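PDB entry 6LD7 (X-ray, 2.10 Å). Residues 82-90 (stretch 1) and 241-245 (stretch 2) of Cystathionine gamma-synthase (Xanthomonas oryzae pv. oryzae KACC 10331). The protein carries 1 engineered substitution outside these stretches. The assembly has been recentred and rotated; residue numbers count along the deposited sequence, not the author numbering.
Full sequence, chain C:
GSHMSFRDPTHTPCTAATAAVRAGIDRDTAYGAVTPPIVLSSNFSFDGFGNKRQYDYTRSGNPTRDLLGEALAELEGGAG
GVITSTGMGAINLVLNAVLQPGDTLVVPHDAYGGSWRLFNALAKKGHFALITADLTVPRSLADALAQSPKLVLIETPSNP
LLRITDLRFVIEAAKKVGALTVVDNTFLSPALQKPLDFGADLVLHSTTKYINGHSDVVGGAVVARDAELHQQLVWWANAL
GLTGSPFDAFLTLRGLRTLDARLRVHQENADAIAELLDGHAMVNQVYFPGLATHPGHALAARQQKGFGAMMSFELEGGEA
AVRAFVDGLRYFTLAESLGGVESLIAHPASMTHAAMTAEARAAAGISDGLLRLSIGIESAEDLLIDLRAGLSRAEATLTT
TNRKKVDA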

ATOM      1  N   VAL C  82     -22.179   2.132   5.205  1.00 26.94           N
ATOM      2  CA  VAL C  82     -21.111   2.175   6.214  1.00 27.27           C
ATOM      3  C   VAL C  82     -20.198   1.007   5.913  1.00 26.36           C
ATOM      4  O   VAL C  82     -20.711  -0.077   5.712  1.00 24.15           O
ATOM      5  CB  VAL C  82     -21.703   2.090   7.629  1.00 27.20           C
ATOM      6  CG1 VAL C  82     -20.656   2.119   8.693  1.00 29.18           C
ATOM      7  CG2 VAL C  82     -22.607   3.253   7.851  1.00 28.77           C
ATOM      8  N   ILE C  83     -18.894   1.247   5.962  1.00 24.33           N
ATOM      9  CA  ILE C  83     -17.851   0.241   5.677  1.00 24.43           C
ATOM     10  C   ILE C  83     -17.183  -0.162   7.006  1.00 25.27           C
ATOM     11  O   ILE C  83     -16.596   0.706   7.697  1.00 29.18           O
ATOM     12  CB  ILE C  83     -16.859   0.813   4.643  1.00 23.16           C
ATOM     13  CG1 ILE C  83     -17.523   1.244   3.309  1.00 25.87           C
ATOM     14  CG2 ILE C  83     -15.760  -0.202   4.370  1.00 25.10           C
ATOM     15  CD1 ILE C  83     -18.323   0.193   2.599  1.00 23.65           C
ATOM     16  N   THR C  84     -17.118  -1.465   7.278  1.00 24.83           N
ATOM     17  CA  THR C  84     -16.591  -2.023   8.528  1.00 25.11           C
ATOM     18  C   THR C  84     -15.294  -2.739   8.247  1.00 25.48           C
ATOM     19  O   THR C  84     -15.006  -3.154   7.078  1.00 25.10           O
ATOM     20  CB  THR C  84     -17.688  -2.884   9.202  1.00 27.45           C
ATOM     21  OG1 THR C  84     -18.053  -3.967   8.339  1.00 25.17           O
ATOM     22  CG2 THR C  84     -18.919  -2.054   9.522  1.00 26.25           C
ATOM     23  N   SER C  85     -14.565  -2.998   9.303  1.00 23.80           N
ATOM     24  CA  SER C  85     -13.284  -3.711   9.200  1.00 29.00           C
ATOM     25  C   SER C  85     -13.471  -5.188   8.855  1.00 27.39           C
ATOM     26  O   SER C  85     -12.532  -5.719   8.273  1.00 30.71           O
ATOM     27  CB  SER C  85     -12.480  -3.534  10.487  1.00 29.91           C
ATOM     28  OG  SER C  85     -13.258  -4.138  11.501  1.00 41.75           O
ATOM     29  N   THR C  86     -14.632  -5.789   9.116  1.00 26.44           N
ATOM     30  CA  THR C  86     -14.963  -7.153   8.666  1.00 25.66           C
ATOM     31  C   THR C  86     -16.443  -7.300   8.409  1.00 25.25           C
ATOM     32  O   THR C  86     -17.289  -6.437   8.887  1.00 24.50           O
ATOM     33  CB  THR C  86     -14.544  -8.152   9.752  1.00 29.52           C
ATOM     34  OG1 THR C  86     -15.336  -8.040  10.929  1.00 28.08           O
ATOM     35  CG2 THR C  86     -13.094  -7.978  10.173  1.00 28.69           C
ATOM     36  N   GLY C  87     -16.799  -8.360   7.724  1.00 25.56           N
ATOM     37  CA  GLY C  87     -18.236  -8.728   7.567  1.00 27.50           C
ATOM     38  C   GLY C  87     -18.905  -8.972   8.912  1.00 25.61           C
ATOM     39  O   GLY C  87     -20.021  -8.513   9.138  1.00 27.70           O
ATOM     40  N   MET C  88     -18.240  -9.678   9.809  1.00 26.65           N
ATOM     41  CA  MET C  88     -18.808  -9.897  11.164  1.00 27.47           C
ATOM     42  C   MET C  88     -19.040  -8.543  11.838  1.00 25.59           C
ATOM     43  O   MET C  88     -19.939  -8.451  12.607  1.00 25.47           O
ATOM     44  CB  MET C  88     -17.915 -10.738  12.077  1.00 27.59           C
ATOM     45  CG  MET C  88     -17.934 -12.252  11.730  1.00 30.24           C
ATOM     46  SD  MET C  88     -19.641 -12.923  11.544  1.00 31.51           S
ATOM     47  CE  MET C  88     -20.336 -12.189  13.010  1.00 31.09           C
ATOM     48  N   GLY C  89     -18.173  -7.562  11.628  1.00 25.53           N
ATOM     49  CA  GLY C  89     -18.359  -6.221  12.195  1.00 23.77           C
ATOM     50  C   GLY C  89     -19.585  -5.547  11.656  1.00 24.86           C
ATOM     51  O   GLY C  89     -20.204  -4.795  12.367  1.00 24.96           O
ATOM     52  N   ALA C  90     -19.918  -5.801  10.399  1.00 24.56           N
ATOM     53  CA  ALA C  90     -21.162  -5.301   9.798  1.00 26.56           C
ATOM     54  C   ALA C  90     -22.389  -5.896  10.511  1.00 23.87           C
ATOM     55  O   ALA C  90     -23.288  -5.136  10.815  1.00 23.46           O
ATOM     56  CB  ALA C  90     -21.183  -5.598   8.303  1.00 27.66           C
TER
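Stretch 2 (241-245) GLTGS

Two segments far apart in sequence can meet through a single beta bridge at the end of a strand, with a side chain adding contact beside it. Residues 82-90 and 241-245 of cystathionine gamma-synthase illustrate the principle. The first stretch leaves a strand at Thr84, turns through Ser85 and Thr86, and enters a helix at Gly87; the second has no regular helix or strand.

Val82 lies just out of contact, and the approach begins at Ile83, whose carbonyl rather than its side chain meets the partner. Ile83 O accepts a hydrogen bond from Gly244 N at 3.3 Å, and Thr243 CA comes within 3.5 Å of the same Ile83 O in a CA-H...O contact. Thr84 then stands beside Thr243 as its bridge partner, while Thr84 CA approaches Leu242 O at 3.2 Å, a CA-H...O contact. One residue on, Ser85 N donates to Leu242 O at 3.0 Å. The two hydrogen bonds thus flank the Thr84-Thr243 pair in the pattern of an antiparallel bridge, although the chains cross steeply rather than running alongside each other; Ser85 CA and Gly244 CA are still 3.9 Å apart. Gly244 has no side chain, which matters here: a CB would point toward stretch 1 and lie only 3.2 Å from Thr84 O.

Beyond Ser85 the first chain secures its own turn. Thr84 OG1 donates to Thr86 O at 2.6 Å, and Thr86 OG1 caps the new helix by accepting from Gly89 N at 3.0 Å. Thr86, Gly87 and Met88 make no contact with stretch 2, but Gly89 returns to it, its O lying 3.6 Å from Leu242 CD1. Leu242 therefore serves twice, its carbonyl at the strand end and its side chain at the helix, whereas Ala90 points away.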

ATOM      1  N   GLY C 241     -16.167   1.758  17.199  1.00 27.43           N
ATOM      2  CA  GLY C 241     -14.842   1.624  16.580  1.00 27.87           C
ATOM      3  C   GLY C 241     -14.794   0.542  15.531  1.00 29.21           C
ATOM      4  O   GLY C 241     -13.702  -0.080  15.427  1.00 29.04           O
ATOM      5  N   LEU C 242     -15.872   0.364  14.743  1.00 25.91           N
ATOM      6  CA  LEU C 242     -15.979  -0.774  13.797  1.00 27.96           C
ATOM      7  C   LEU C 242     -15.616  -0.372  12.364  1.00 29.48           C
ATOM      8  O   LEU C 242     -15.627  -1.273  11.491  1.00 29.73           O
ATOM      9  CB  LEU C 242     -17.439  -1.257  13.783  1.00 32.31           C
ATOM     10  CG  LEU C 242     -17.859  -2.050  14.991  1.00 36.89           C
ATOM     11  CD1 LEU C 242     -19.357  -2.363  14.917  1.00 34.38           C
ATOM     12  CD2 LEU C 242     -17.014  -3.319  15.009  1.00 43.19           C
ATOM     13  N   THR C 243     -15.410   0.911  12.062  1.00 27.75           N
ATOM     14  CA  THR C 243     -14.993   1.370  10.733  1.00 30.25           C
ATOM     15  C   THR C 243     -13.674   0.730  10.279  1.00 31.36           C
ATOM     16  O   THR C 243     -12.847   0.346  11.099  1.00 33.37           O
ATOM     17  CB  THR C 243     -14.956   2.887  10.655  1.00 29.70           C
ATOM     18  OG1 THR C 243     -14.127   3.330  11.728  1.00 33.18           O
ATOM     19  CG2 THR C 243     -16.339   3.462  10.809  1.00 30.86           C
ATOM     20  N   GLY C 244     -13.562   0.600   8.962  1.00 36.78           N
ATOM     21  CA  GLY C 244     -12.441  -0.061   8.281  1.00 39.21           C
ATOM     22  C   GLY C 244     -11.301   0.931   7.911  1.00 36.24           C
ATOM     23  O   GLY C 244     -11.502   2.144   7.843  1.00 30.71           O
ATOM     24  N   SER C 245     -10.204   0.364   7.481  1.00 29.77           N
ATOM     25  CA  SER C 245      -8.995   1.029   6.978  1.00 32.06           C
ATOM     26  C   SER C 245      -9.269   1.641   5.596  1.00 30.26           C
ATOM     27  O   SER C 245      -9.823   1.034   4.690  1.00 25.84           O
ATOM     28  CB  SER C 245      -7.982  -0.051   6.924  1.00 33.75           C
ATOM     29  OG  SER C 245      -7.058   0.114   5.896  1.00 40.78           O
TER